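Local atomic coordinates of protein secretion chaperonin CsaA (Picrophilus torridus, PDB entry 5ZDI), a protein that probably binds tRNA and may act as a chaperone in protein secretion. Residues A48-Y53 / D90-L95. Numbering follows the deposited sequence.
Sequences AQITNY and DGVKLL. With GOL (glycerol), chain C.
The ring of Tyr-53 fills the hollow between Leu-94 and a glycerol, probably from the crystallisation liquor. Glycerol C1 sits over the ring centre, while on the opposite face Leu-94 CD1 lies offset toward the rim in a CH-pi contact, 4.3 Å from the centroid. Beyond the ring, Tyr-53 OH accepts the backbone N-H of Leu-94 (N to OH 2.9 Å) and is also hydrogen-bonded to Asp-98 of the second subunit. A leucine in place of Tyr-53 would probably leave the N-H of Leu-94 and that aspartate without this partner. On the Leu-94 side of the ring, Ile-50 CG2 rests in the notch of Val-92 CG1 (3.8 Å) and Leu-94 CD2 (4.0 Å). With CG between backbone N and carbonyl carbon (chi1 48°), the Asn-52 amide lies against strand 91-97; ND2 gives Val-92 O a nearly straight 2.8 Å bond and glycerol O1 another. OD1 reaches the N-H of Val-92 through a water that donates to OD1 and accepts from N. Lys-93 NZ forms a salt bridge with Asp-90 OD2 and hydrogen-bonds glycerol O1 and O2. The type I beta turn Ile-50 to Tyr-53 thus docks on strand 91-97 at the interface with the second subunit, in this OB-fold, putative tRNA-binding domain.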
loop_
_atom_site.group_PDB
_atom_site.type_symbol
_atom_site.label_atom_id
_atom_site.label_comp_id
_atom_site.label_asym_id
_atom_site.label_seq_id
_atom_site.Cartn_x
_atom_site.Cartn_y
_atom_site.Cartn_z
ATOM N N ALA A 48 5.659 14.954 -2.058
ATOM C CA ALA A 48 4.314 14.353 -1.969
ATOM C C ALA A 48 3.193 15.398 -2.064
ATOM O O ALA A 48 3.206 16.353 -1.251
ATOM C CB ALA A 48 4.152 13.567 -0.663
ATOM N N GLN A 49 2.233 15.174 -2.972
ATOM C CA GLN A 49 1.069 16.077 -3.134
ATOM C C GLN A 49 -0.002 15.717 -2.143
ATOM O O GLN A 49 -1.119 15.276 -2.521
ATOM C CB GLN A 49 0.556 15.998 -4.581
ATOM C CG GLN A 49 1.589 16.544 -5.534
ATOM C CD GLN A 49 1.286 16.181 -6.951
ATOM O OE1 GLN A 49 0.154 16.353 -7.381
ATOM N NE2 GLN A 49 2.300 15.837 -7.695
ATOM N N ILE A 50 0.315 15.970 -0.881
ATOM C CA ILE A 50 -0.531 15.627 0.265
ATOM C C ILE A 50 -0.808 16.842 1.186
ATOM O O ILE A 50 -0.991 16.732 2.402
ATOM C CB ILE A 50 0.001 14.432 1.036
ATOM C CG1 ILE A 50 1.411 14.714 1.545
ATOM C CG2 ILE A 50 -0.024 13.170 0.149
ATOM C CD1 ILE A 50 1.986 13.581 2.455
ATOM N N THR A 51 -0.899 18.026 0.576
ATOM C CA THR A 51 -1.090 19.230 1.377
ATOM C C THR A 51 -2.513 19.393 1.919
ATOM O O THR A 51 -2.811 20.366 2.629
ATOM C CB THR A 51 -0.680 20.513 0.609
ATOM O OG1 THR A 51 -1.607 20.735 -0.467
ATOM C CG2 THR A 51 0.650 20.347 0.105
ATOM N N ASN A 52 -3.411 18.466 1.599
ATOM C CA ASN A 52 -4.617 18.305 2.371
ATOM C C ASN A 52 -4.390 17.941 3.811
ATOM O O ASN A 52 -5.248 18.199 4.687
ATOM C CB ASN A 52 -5.610 17.325 1.689
ATOM C CG ASN A 52 -4.969 15.960 1.211
ATOM O OD1 ASN A 52 -3.871 15.944 0.568
ATOM N ND2 ASN A 52 -5.717 14.814 1.454
ATOM N N TYR A 53 -3.210 17.350 4.114
ATOM C CA TYR A 53 -2.828 17.107 5.480
ATOM C C TYR A 53 -2.046 18.343 5.966
ATOM O O TYR A 53 -1.217 18.844 5.229
ATOM C CB TYR A 53 -1.913 15.917 5.597
ATOM C CG TYR A 53 -2.533 14.569 5.317
ATOM C CD1 TYR A 53 -2.782 14.166 3.970
ATOM C CD2 TYR A 53 -2.719 13.632 6.311
ATOM C CE1 TYR A 53 -3.340 12.936 3.700
ATOM C CE2 TYR A 53 -3.266 12.389 6.046
ATOM C CZ TYR A 53 -3.562 12.060 4.734
ATOM O OH TYR A 53 -4.099 10.798 4.422
ATOM N N ASP A 90 -12.008 13.055 -1.894
ATOM C CA ASP A 90 -11.554 14.066 -0.904
ATOM C C ASP A 90 -9.987 14.295 -0.958
ATOM O O ASP A 90 -9.384 14.622 0.052
ATOM C CB ASP A 90 -12.091 13.608 0.476
ATOM C CG ASP A 90 -11.925 14.665 1.618
ATOM O OD1 ASP A 90 -12.126 15.873 1.322
ATOM O OD2 ASP A 90 -11.603 14.286 2.813
ATOM N N GLY A 91 -9.357 14.194 -2.144
ATOM C CA GLY A 91 -7.922 14.228 -2.263
ATOM C C GLY A 91 -7.175 12.897 -1.965
ATOM O O GLY A 91 -7.783 11.827 -1.770
ATOM N N VAL A 92 -5.870 13.023 -1.948
ATOM C CA VAL A 92 -4.989 11.913 -1.724
ATOM C C VAL A 92 -5.083 11.510 -0.245
ATOM O O VAL A 92 -4.850 12.301 0.627
ATOM C CB VAL A 92 -3.573 12.255 -2.121
ATOM C CG1 VAL A 92 -2.595 11.108 -1.796
ATOM C CG2 VAL A 92 -3.490 12.534 -3.643
ATOM N N LYS A 93 -5.302 10.211 0.008
ATOM C CA LYS A 93 -5.365 9.685 1.365
ATOM C C LYS A 93 -4.250 8.652 1.478
ATOM O O LYS A 93 -4.279 7.590 0.826
ATOM C CB LYS A 93 -6.701 9.039 1.611
ATOM C CG LYS A 93 -7.849 10.021 1.575
ATOM C CD LYS A 93 -7.920 10.898 2.853
ATOM C CE LYS A 93 -9.152 11.778 2.767
ATOM N NZ LYS A 93 -9.284 12.674 3.897
ATOM N N LEU A 94 -3.290 8.954 2.328
ATOM C CA LEU A 94 -2.154 8.048 2.558
ATOM C C LEU A 94 -2.581 6.641 2.950
ATOM O O LEU A 94 -3.520 6.435 3.750
ATOM C CB LEU A 94 -1.205 8.560 3.640
ATOM C CG LEU A 94 -0.517 9.883 3.222
ATOM C CD1 LEU A 94 0.139 10.505 4.454
ATOM C CD2 LEU A 94 0.448 9.645 2.036
ATOM N N LEU A 95 -1.748 5.695 2.543
ATOM C CA LEU A 95 -1.757 4.349 3.045
ATOM C C LEU A 95 -0.970 4.259 4.335
ATOM O O LEU A 95 0.116 4.923 4.459
ATOM C CB LEU A 95 -1.124 3.406 2.028
ATOM C CG LEU A 95 -1.699 3.348 0.652
ATOM C CD1 LEU A 95 -1.225 2.082 -0.079
ATOM C CD2 LEU A 95 -3.171 3.417 0.571
HETATM C C1 GOL C . -6.527 14.735 4.845
HETATM O O1 GOL C . -7.517 14.823 3.791
HETATM C C2 GOL C . -7.205 14.436 6.162
HETATM O O2 GOL C . -7.905 13.181 6.104
HETATM C C3 GOL C . -6.188 14.340 7.279
HETATM O O3 GOL C . -6.924 14.192 8.491
HETATM O O HOH W 1 -4.437 15.689 -2.207
#